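Local coordinates for D-methionine-binding lipoprotein MetQ (Escherichia coli, PDB 4YAH) that binds methionine as the substrate-binding lipoprotein of an ATP-driven, binding-protein-dependent permease that transports D-methionine, at residues P72-S77 with R99-V104; I81-F86 with I231-D236; V106-V111 with P226-I231. All coordinates share one frame; numbering follows the deposited sequence.

Interaction 1 (P72-S77 with R99-V104)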
loop_
_atom_site.group_PDB
_atom_site.type_symbol
_atom_site.label_atom_id
_atom_site.label_comp_id
_atom_site.label_asym_id
_atom_site.label_seq_id
_atom_site.Cartn_x
_atom_site.Cartn_y
_atom_site.Cartn_z
ATOM N N PRO A 72 -10.477 7.363 0.482
ATOM C CA PRO A 72 -9.785 8.302 -0.418
ATOM C C PRO A 72 -10.291 8.287 -1.865
ATOM O O PRO A 72 -10.311 9.344 -2.519
ATOM C CB PRO A 72 -8.330 7.840 -0.354
ATOM C CG PRO A 72 -8.215 7.141 0.981
ATOM C CD PRO A 72 -9.536 6.484 1.201
ATOM N N ASN A 73 -10.694 7.126 -2.377
ATOM C CA ASN A 73 -11.233 7.086 -3.728
ATOM C C ASN A 73 -12.660 7.653 -3.782
ATOM O O ASN A 73 -13.031 8.283 -4.773
ATOM C CB ASN A 73 -11.189 5.667 -4.293
ATOM C CG ASN A 73 -9.840 5.319 -4.860
ATOM O OD1 ASN A 73 -9.035 6.196 -5.190
ATOM N ND2 ASN A 73 -9.580 4.030 -4.991
ATOM N N GLU A 74 -13.445 7.451 -2.722
ATOM C CA GLU A 74 -14.777 8.073 -2.629
ATOM C C GLU A 74 -14.662 9.589 -2.667
ATOM O O GLU A 74 -15.398 10.269 -3.392
ATOM C CB GLU A 74 -15.498 7.652 -1.343
ATOM C CG GLU A 74 -15.789 6.161 -1.246
ATOM C CD GLU A 74 -16.766 5.810 -0.124
ATOM O OE1 GLU A 74 -17.160 6.721 0.647
ATOM O OE2 GLU A 74 -17.148 4.620 -0.023
ATOM N N ALA A 75 -13.722 10.109 -1.890
ATOM C CA ALA A 75 -13.508 11.544 -1.783
ATOM C C ALA A 75 -13.113 12.118 -3.136
ATOM O O ALA A 75 -13.583 13.167 -3.547
ATOM C CB ALA A 75 -12.439 11.830 -0.744
ATOM N N LEU A 76 -12.232 11.417 -3.822
ATOM C CA LEU A 76 -11.779 11.844 -5.139
ATOM C C LEU A 76 -12.921 11.836 -6.145
ATOM O O LEU A 76 -13.109 12.799 -6.874
ATOM C CB LEU A 76 -10.651 10.931 -5.619
ATOM C CG LEU A 76 -10.111 11.193 -7.014
ATOM C CD1 LEU A 76 -9.625 12.627 -7.155
ATOM C CD2 LEU A 76 -9.003 10.209 -7.345
ATOM N N SER A 77 -13.674 10.742 -6.180
ATOM C CA SER A 77 -14.777 10.578 -7.120
ATOM C C SER A 77 -15.823 11.675 -6.936
ATOM O O SER A 77 -16.364 12.212 -7.907
ATOM C CB SER A 77 -15.426 9.214 -6.940
ATOM O OG SER A 77 -16.512 9.069 -7.832
ATOM N N ARG A 99 -16.608 -0.324 -7.842
ATOM C CA ARG A 99 -17.283 0.921 -7.450
ATOM C C ARG A 99 -17.697 1.772 -8.643
ATOM O O ARG A 99 -18.502 2.678 -8.506
ATOM C CB ARG A 99 -16.392 1.761 -6.529
ATOM C CG ARG A 99 -15.944 1.048 -5.252
ATOM C CD ARG A 99 -17.102 0.700 -4.332
ATOM N NE ARG A 99 -17.912 1.866 -3.973
ATOM C CZ ARG A 99 -17.669 2.675 -2.940
ATOM N NH1 ARG A 99 -16.628 2.474 -2.142
ATOM N NH2 ARG A 99 -18.473 3.701 -2.702
ATOM N N GLY A 100 -17.126 1.496 -9.806
ATOM C CA GLY A 100 -17.563 2.148 -11.025
ATOM C C GLY A 100 -17.021 3.556 -11.194
ATOM O O GLY A 100 -17.541 4.334 -12.004
ATOM N N TYR A 101 -15.972 3.887 -10.444
ATOM C CA TYR A 101 -15.320 5.199 -10.550
ATOM C C TYR A 101 -14.661 5.393 -11.912
ATOM O O TYR A 101 -14.306 4.423 -12.578
ATOM C CB TYR A 101 -14.229 5.373 -9.496
ATOM C CG TYR A 101 -14.615 5.166 -8.070
ATOM C CD1 TYR A 101 -15.768 5.730 -7.546
ATOM C CD2 TYR A 101 -13.793 4.420 -7.225
ATOM C CE1 TYR A 101 -16.101 5.555 -6.209
ATOM C CE2 TYR A 101 -14.117 4.236 -5.892
ATOM C CZ TYR A 101 -15.270 4.813 -5.394
ATOM O OH TYR A 101 -15.608 4.635 -4.079
ATOM N N LYS A 102 -14.476 6.656 -12.301
ATOM C CA LYS A 102 -13.693 6.987 -13.491
ATOM C C LYS A 102 -12.409 7.698 -13.067
ATOM O O LYS A 102 -12.286 8.921 -13.132
ATOM C CB LYS A 102 -14.524 7.846 -14.458
ATOM C CG LYS A 102 -15.757 7.117 -15.004
ATOM C CD LYS A 102 -15.385 5.823 -15.725
ATOM C CE LYS A 102 -16.589 5.174 -16.391
ATOM N NZ LYS A 102 -17.159 6.014 -17.482
ATOM N N LEU A 103 -11.460 6.896 -12.596
ATOM C CA LEU A 103 -10.198 7.404 -12.093
ATOM C C LEU A 103 -9.079 6.900 -12.948
ATOM O O LEU A 103 -9.188 5.830 -13.546
ATOM C CB LEU A 103 -9.946 6.960 -10.660
ATOM C CG LEU A 103 -11.094 7.115 -9.679
ATOM C CD1 LEU A 103 -10.687 6.613 -8.309
ATOM C CD2 LEU A 103 -11.551 8.557 -9.588
ATOM N N VAL A 104 -7.987 7.651 -12.951
ATOM C CA VAL A 104 -6.822 7.302 -13.741
ATOM C C VAL A 104 -5.527 7.666 -13.028
ATOM O O VAL A 104 -5.468 8.618 -12.230
ATOM C CB VAL A 104 -6.840 7.986 -15.122
ATOM C CG1 VAL A 104 -8.049 7.533 -15.933
ATOM C CG2 VAL A 104 -6.826 9.484 -14.981
HETATM O O HOH W 1 -15.574 8.786 -10.505
#

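Interaction 2 (I81-F86 with I231-D236). With MET (methionine), chain B.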
loop_
_atom_site.group_PDB
_atom_site.type_symbol
_atom_site.label_atom_id
_atom_site.label_comp_id
_atom_site.label_asym_id
_atom_site.label_seq_id
_atom_site.Cartn_x
_atom_site.Cartn_y
_atom_site.Cartn_z
ATOM N N ILE A 81 -11.628 15.936 -3.074
ATOM C CA ILE A 81 -10.199 16.152 -3.261
ATOM C C ILE A 81 -9.896 16.048 -4.757
ATOM O O ILE A 81 -10.695 15.513 -5.525
ATOM C CB ILE A 81 -9.353 15.142 -2.455
ATOM C CG1 ILE A 81 -9.713 13.705 -2.840
ATOM C CG2 ILE A 81 -9.558 15.366 -0.962
ATOM C CD1 ILE A 81 -8.875 12.636 -2.125
ATOM N N ASP A 82 -8.748 16.575 -5.163
ATOM C CA ASP A 82 -8.344 16.617 -6.567
ATOM C C ASP A 82 -7.579 15.377 -7.035
ATOM O O ASP A 82 -7.610 15.010 -8.221
ATOM C CB ASP A 82 -7.458 17.833 -6.801
ATOM C CG ASP A 82 -8.190 19.164 -6.551
ATOM O OD1 ASP A 82 -7.984 19.788 -5.481
ATOM O OD2 ASP A 82 -8.970 19.585 -7.434
ATOM N N ALA A 83 -6.864 14.760 -6.099
ATOM C CA ALA A 83 -5.994 13.636 -6.403
ATOM C C ALA A 83 -5.821 12.842 -5.135
ATOM O O ALA A 83 -6.091 13.354 -4.049
ATOM C CB ALA A 83 -4.643 14.100 -6.903
ATOM N N ASN A 84 -5.367 11.597 -5.252
ATOM C CA ASN A 84 -4.848 10.936 -4.068
ATOM C C ASN A 84 -3.598 10.160 -4.414
ATOM O O ASN A 84 -3.247 9.979 -5.582
ATOM C CB ASN A 84 -5.909 10.038 -3.396
ATOM C CG ASN A 84 -6.477 8.975 -4.298
ATOM O OD1 ASN A 84 -5.753 8.279 -5.026
ATOM N ND2 ASN A 84 -7.797 8.791 -4.208
ATOM N N ALA A 85 -2.891 9.751 -3.370
ATOM C CA ALA A 85 -1.607 9.121 -3.542
ATOM C C ALA A 85 -1.444 8.018 -2.523
ATOM O O ALA A 85 -0.840 8.230 -1.465
ATOM C CB ALA A 85 -0.493 10.151 -3.418
ATOM N N PHE A 86 -2.004 6.847 -2.819
ATOM C CA PHE A 86 -2.024 5.785 -1.813
ATOM C C PHE A 86 -2.179 4.357 -2.320
ATOM O O PHE A 86 -2.086 3.432 -1.517
ATOM C CB PHE A 86 -3.170 6.041 -0.817
ATOM C CG PHE A 86 -4.510 5.538 -1.295
ATOM C CD1 PHE A 86 -4.997 4.321 -0.860
ATOM C CD2 PHE A 86 -5.268 6.267 -2.210
ATOM C CE1 PHE A 86 -6.211 3.841 -1.304
ATOM C CE2 PHE A 86 -6.484 5.788 -2.653
ATOM C CZ PHE A 86 -6.958 4.582 -2.201
ATOM N N ILE A 231 -0.182 8.181 -8.111
ATOM C CA ILE A 231 -0.982 9.390 -7.922
ATOM C C ILE A 231 -2.129 9.224 -8.894
ATOM O O ILE A 231 -1.909 8.884 -10.075
ATOM C CB ILE A 231 -0.188 10.664 -8.199
ATOM C CG1 ILE A 231 0.956 10.772 -7.192
ATOM C CG2 ILE A 231 -1.090 11.913 -8.079
ATOM C CD1 ILE A 231 2.083 11.688 -7.611
ATOM N N VAL A 232 -3.344 9.387 -8.378
ATOM C CA VAL A 232 -4.564 9.125 -9.112
ATOM C C VAL A 232 -5.496 10.328 -9.065
ATOM O O VAL A 232 -5.630 10.976 -8.022
ATOM C CB VAL A 232 -5.267 7.903 -8.535
ATOM C CG1 VAL A 232 -6.611 7.690 -9.156
ATOM C CG2 VAL A 232 -4.410 6.680 -8.765
ATOM N N THR A 233 -6.136 10.604 -10.202
ATOM C CA THR A 233 -7.127 11.678 -10.314
ATOM C C THR A 233 -8.385 11.137 -10.956
ATOM O O THR A 233 -8.449 9.970 -11.323
ATOM C CB THR A 233 -6.636 12.856 -11.171
ATOM O OG1 THR A 233 -6.524 12.437 -12.540
ATOM C CG2 THR A 233 -5.302 13.376 -10.682
ATOM N N ARG A 234 -9.375 12.008 -11.141
ATOM C CA ARG A 234 -10.511 11.657 -11.978
ATOM C C ARG A 234 -10.088 11.786 -13.438
ATOM O O ARG A 234 -9.109 12.452 -13.758
ATOM C CB ARG A 234 -11.714 12.559 -11.699
ATOM C CG ARG A 234 -12.284 12.453 -10.286
ATOM C CD ARG A 234 -13.452 13.414 -10.122
ATOM N NE ARG A 234 -13.021 14.775 -10.409
ATOM C CZ ARG A 234 -12.390 15.568 -9.547
ATOM N NH1 ARG A 234 -12.124 15.154 -8.307
ATOM N NH2 ARG A 234 -12.021 16.783 -9.927
ATOM N N GLU A 235 -10.818 11.120 -14.317
ATOM C CA GLU A 235 -10.623 11.298 -15.750
ATOM C C GLU A 235 -10.712 12.777 -16.111
ATOM O O GLU A 235 -9.921 13.269 -16.929
ATOM C CB GLU A 235 -11.659 10.481 -16.519
ATOM C CG GLU A 235 -11.695 10.721 -18.032
ATOM C CD GLU A 235 -10.432 10.271 -18.748
ATOM O OE1 GLU A 235 -9.766 9.330 -18.255
ATOM O OE2 GLU A 235 -10.107 10.858 -19.805
ATOM N N ASP A 236 -11.652 13.493 -15.498
ATOM C CA ASP A 236 -11.916 14.870 -15.923
ATOM C C ASP A 236 -10.801 15.852 -15.552
ATOM O O ASP A 236 -10.706 16.902 -16.175
ATOM C CB ASP A 236 -13.266 15.380 -15.367
ATOM C CG ASP A 236 -13.327 15.405 -13.836
ATOM O OD1 ASP A 236 -12.744 16.317 -13.213
ATOM O OD2 ASP A 236 -13.994 14.527 -13.265
HETATM N N MET B . 0.828 1.439 0.076
HETATM C CA MET B . 0.099 0.185 -0.115
HETATM C C MET B . 1.054 -0.879 -0.603
HETATM O O MET B . 1.791 -0.613 -1.558
HETATM C CB MET B . -1.040 0.364 -1.122
HETATM C CG MET B . -1.969 -0.834 -1.243
HETATM S SD MET B . -3.301 -0.614 -2.441
HETATM C CE MET B . -4.367 0.511 -1.541
HETATM O OXT MET B . 1.070 -2.003 -0.064
HETATM O O HOH W 2 -11.074 18.397 -7.698
#

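Interaction 3 (V106-V111 with P226-I231). With MET (methionine), chain B.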
loop_
_atom_site.group_PDB
_atom_site.type_symbol
_atom_site.label_atom_id
_atom_site.label_comp_id
_atom_site.label_asym_id
_atom_site.label_seq_id
_atom_site.Cartn_x
_atom_site.Cartn_y
_atom_site.Cartn_z
ATOM N N VAL A 106 -1.848 9.158 -12.900
ATOM C CA VAL A 106 -1.123 10.239 -13.542
ATOM C C VAL A 106 0.348 10.229 -13.175
ATOM O O VAL A 106 1.102 11.116 -13.565
ATOM C CB VAL A 106 -1.735 11.632 -13.191
ATOM C CG1 VAL A 106 -3.168 11.727 -13.733
ATOM C CG2 VAL A 106 -1.707 11.901 -11.689
ATOM N N GLY A 107 0.788 9.202 -12.453
ATOM C CA GLY A 107 2.192 9.097 -12.122
ATOM C C GLY A 107 2.445 8.012 -11.086
ATOM O O GLY A 107 1.578 7.768 -10.241
ATOM N N ASN A 108 3.621 7.386 -11.163
ATOM C CA ASN A 108 4.063 6.410 -10.166
ATOM C C ASN A 108 4.748 7.069 -8.994
ATOM O O ASN A 108 5.422 8.074 -9.155
ATOM C CB ASN A 108 5.048 5.412 -10.773
ATOM C CG ASN A 108 4.453 4.598 -11.873
ATOM O OD1 ASN A 108 3.238 4.447 -11.978
ATOM N ND2 ASN A 108 5.324 4.032 -12.705
ATOM N N THR A 109 4.632 6.456 -7.823
ATOM C CA THR A 109 5.373 6.906 -6.657
ATOM C C THR A 109 6.370 5.803 -6.295
ATOM O O THR A 109 7.366 5.634 -7.013
ATOM C CB THR A 109 4.420 7.282 -5.490
ATOM O OG1 THR A 109 3.606 6.159 -5.127
ATOM C CG2 THR A 109 3.505 8.456 -5.902
ATOM N N PHE A 110 6.108 5.038 -5.229
ATOM C CA PHE A 110 7.037 3.988 -4.799
ATOM C C PHE A 110 6.418 2.601 -4.813
ATOM O O PHE A 110 5.205 2.445 -4.661
ATOM C CB PHE A 110 7.574 4.266 -3.384
ATOM C CG PHE A 110 8.220 5.609 -3.243
ATOM C CD1 PHE A 110 9.539 5.803 -3.619
ATOM C CD2 PHE A 110 7.504 6.681 -2.742
ATOM C CE1 PHE A 110 10.133 7.048 -3.499
ATOM C CE2 PHE A 110 8.092 7.940 -2.626
ATOM C CZ PHE A 110 9.409 8.115 -3.001
ATOM N N VAL A 111 7.269 1.592 -4.995
ATOM C CA VAL A 111 6.907 0.224 -4.638
ATOM C C VAL A 111 7.245 0.059 -3.152
ATOM O O VAL A 111 8.313 0.491 -2.717
ATOM C CB VAL A 111 7.666 -0.838 -5.452
ATOM C CG1 VAL A 111 7.171 -2.240 -5.100
ATOM C CG2 VAL A 111 7.550 -0.593 -6.950
ATOM N N PRO A 226 4.149 -6.021 -9.329
ATOM C CA PRO A 226 3.245 -5.091 -10.007
ATOM C C PRO A 226 2.673 -4.009 -9.102
ATOM O O PRO A 226 1.724 -3.355 -9.535
ATOM C CB PRO A 226 2.129 -6.003 -10.508
ATOM C CG PRO A 226 2.111 -7.129 -9.564
ATOM C CD PRO A 226 3.522 -7.337 -9.124
ATOM N N TYR A 227 3.224 -3.791 -7.911
ATOM C CA TYR A 227 2.506 -2.989 -6.913
ATOM C C TYR A 227 3.059 -1.581 -6.696
ATOM O O TYR A 227 2.889 -1.004 -5.627
ATOM C CB TYR A 227 2.473 -3.771 -5.582
ATOM C CG TYR A 227 1.804 -5.119 -5.736
ATOM C CD1 TYR A 227 0.447 -5.216 -5.999
ATOM C CD2 TYR A 227 2.529 -6.294 -5.634
ATOM C CE1 TYR A 227 -0.163 -6.432 -6.169
ATOM C CE2 TYR A 227 1.928 -7.518 -5.798
ATOM C CZ TYR A 227 0.589 -7.588 -6.050
ATOM O OH TYR A 227 -0.003 -8.817 -6.209
ATOM N N VAL A 228 3.652 -0.977 -7.726
ATOM C CA VAL A 228 4.071 0.408 -7.590
ATOM C C VAL A 228 2.829 1.246 -7.275
ATOM O O VAL A 228 1.766 1.047 -7.872
ATOM C CB VAL A 228 4.797 0.924 -8.855
ATOM C CG1 VAL A 228 3.847 1.018 -10.052
ATOM C CG2 VAL A 228 5.481 2.237 -8.564
ATOM N N ASN A 229 2.950 2.140 -6.303
ATOM C CA ASN A 229 1.845 3.012 -5.927
ATOM C C ASN A 229 1.735 4.156 -6.947
ATOM O O ASN A 229 2.665 4.405 -7.717
ATOM C CB ASN A 229 2.039 3.557 -4.502
ATOM C CG ASN A 229 1.723 2.530 -3.421
ATOM O OD1 ASN A 229 1.353 2.900 -2.310
ATOM N ND2 ASN A 229 1.903 1.238 -3.729
ATOM N N LEU A 230 0.617 4.883 -6.880
ATOM C CA LEU A 230 0.211 5.816 -7.926
ATOM C C LEU A 230 -0.317 7.108 -7.339
ATOM O O LEU A 230 -0.863 7.123 -6.236
ATOM C CB LEU A 230 -0.897 5.204 -8.780
ATOM C CG LEU A 230 -0.668 3.799 -9.326
ATOM C CD1 LEU A 230 -1.998 3.243 -9.806
ATOM C CD2 LEU A 230 0.340 3.842 -10.448
ATOM N N ILE A 231 -0.182 8.181 -8.111
ATOM C CA ILE A 231 -0.982 9.390 -7.922
ATOM C C ILE A 231 -2.129 9.224 -8.894
ATOM O O ILE A 231 -1.909 8.884 -10.075
ATOM C CB ILE A 231 -0.188 10.664 -8.199
ATOM C CG1 ILE A 231 0.956 10.772 -7.192
ATOM C CG2 ILE A 231 -1.090 11.913 -8.079
ATOM C CD1 ILE A 231 2.083 11.688 -7.611
HETATM N N MET B . 0.828 1.439 0.076
HETATM C CA MET B . 0.099 0.185 -0.115
HETATM C C MET B . 1.054 -0.879 -0.603
HETATM O O MET B . 1.791 -0.613 -1.558
HETATM C CB MET B . -1.040 0.364 -1.122
HETATM C CG MET B . -1.969 -0.834 -1.243
HETATM S SD MET B . -3.301 -0.614 -2.441
HETATM C CE MET B . -4.367 0.511 -1.541
HETATM O OXT MET B . 1.070 -2.003 -0.064
HETATM O O HOH W 3 1.073 6.876 -3.982
#

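Interaction 1 (P72-S77 with R99-V104)
The ring of Tyr101 lies across the flank of helix 71-78, with Asn73 beside its CE2 and Ser77 beside its CD1. CE2 of Tyr101 meets CB of Asn73 at 3.6 Å, while CD1 of Tyr101 comes within 3.4 Å of Ser77 OG. Asn73 O looks at the face of the ring opposite the one that CB of Arg99 covers. The phenol oxygen OH of Tyr101 packs against CG of Glu74 at 3.2 Å and also sits over the centre of one face of the Arg99 guanidinium, where no hydrogen bond forms.

Arg99 reaches Glu74 through a chain bent at chi2 and chi3 (-64° and -56°), which folds the guanidinium back over the tyrosine hydroxyl. Its NH1 and NH2 both point end-on at Glu74 OE2, each at 3.1 Å, with OE2 close to the guanidinium plane. NH1 takes the anti lone pair of OE2, whereas NH2 comes from above the carboxylate plane; the two planes stand 88° apart.

Deeper in, Leu76 and Leu103 meet tip to tip, CD2 to CD2 at 3.8 Å, and Val232 touches both. The amide of Asn73 turns to Gln95, Gln87 and Asn84. One water joins Ser77 OG to Lys102 N.

Helix 71-78 thus packs on the turn after helix 89-99 and the first residues of strand 103-111; the partly exposed salt bridge probably concentrates charge on OE2, while the leucines are buried.

Interaction 2 (I81-F86 with I231-D236)
Asn84 and Val232 pair through their backbones at the tight centre, Asn84 N to Val232 O and Val232 N to Asn84 O both spanning 2.9 Å, the second straighter (166° at the hydrogen). Strand 83-86 runs antiparallel to strand 231-234, their axes approaching to 4.7 Å; in the mixed sheet, strand 83-88 is where pairing changes from parallel, with strand 32-38, to antiparallel. The two side chains project together from one face, OD1 of Asn84 3.6 Å from CB of Val232. CG of Asn84 lies between the backbone N and the carbonyl carbon (chi1 58°), and ND2 continues to Asn73 OD1 on helix 71-78. On the other face the methyl of Ala85 meets CG1 of Ile231 at 4.1 Å, and helix 241-250 covers Ile231.

The end near Asp82 and Arg234 is looser and wetter. Arg234 NH1 makes a weak bond to Ile81 O (135° at the hydrogen) and also bonds Leu76 O. NE of Arg234 forms a salt bridge with Asp236 OD2 at 3.0 Å, and a water accepts from Arg234 NH2. Asp82 OD1 accepts from Lys34 N; Asp82 OD2 stays 4.8 Å from Arg234 NH2, beyond direct contact.

At the opposite end O of Phe86, a pocket residue, lies 3.3 Å from CB of the bound methionine. The guanidinium charge is probably offset mainly by the Asp236 carboxylate, the carbonyls and water taking up N-H groups.

Interaction 3 (V106-V111 with P226-I231)
Asn229 meets Thr109 and Phe110 across the strand pair and turns its carboxamide to the bound methionine. That group grips the ligand at two points: OD1 of Asn229 accepts from the methionine N at 2.8 Å, and ND2 of Asn229 donates to the methionine O at 2.9 Å, with 166° at the hydrogen. CG stands anti to the carbonyl carbon (chi1 -76°), the rotation that carries the carboxamide to the ligand, and a weak bond from ND2 to Tyr227 O adds to the hold. On the protein side, CB of Asn229 lies 3.1 Å from Thr109 OG1.

Behind this first shell, the backbone of Asn229 is held through both its N-H and its C=O by strand 103-111. Thr109 N donates to Asn229 O, and Asn229 N to Phe110 O, both at 2.8 Å; in each case the donor stands above the carbonyl plane. Farther along, the bonds from Val106 N to Ile231 O and from Ile231 N to Gly107 O are nearly straight. Water also ties the strands, lying between Thr109 OG1 and Leu230 O.

Apolar packing forms the next layer. The Thr109 and Ile231 side chains cross at about a right angle, CG2 to CG1 3.7 Å; Val106 CG2 touches Ile231 CG2. Outside the pair, helix 241-250 covers Val106 and Thr109, while Phe110 meets Trp271 edge-to-face.

Two lobes, each on a mixed sheet, with the ligand in the cleft between them are the periplasmic binding protein fold; here Asn229, near the start of strand 229-234, reaches the ligand from one lobe.

All three contacts belong to the lobe built on the mixed sheet that includes strands 83-88, 229-234 and 103-111. Interactions 2 and 3 are buried and use successive parts of strand 229-234, which pairs with a different neighbour in each and shares Ile231 between them; both reach the methionine. Interaction 1 is only partly buried and sets helix 71-78 against the end of helix 89-99, the turn after it and the start of strand 103-111. It joins interaction 2 through a probable hydrogen bond from Val104 N to Thr233 O. Main-chain bonding dominates in the two strand pairs, whereas side-chain packing and a salt bridge carry interaction 1. Ligand hydrogen bonding appears in interaction 3, nearest the chain's centre.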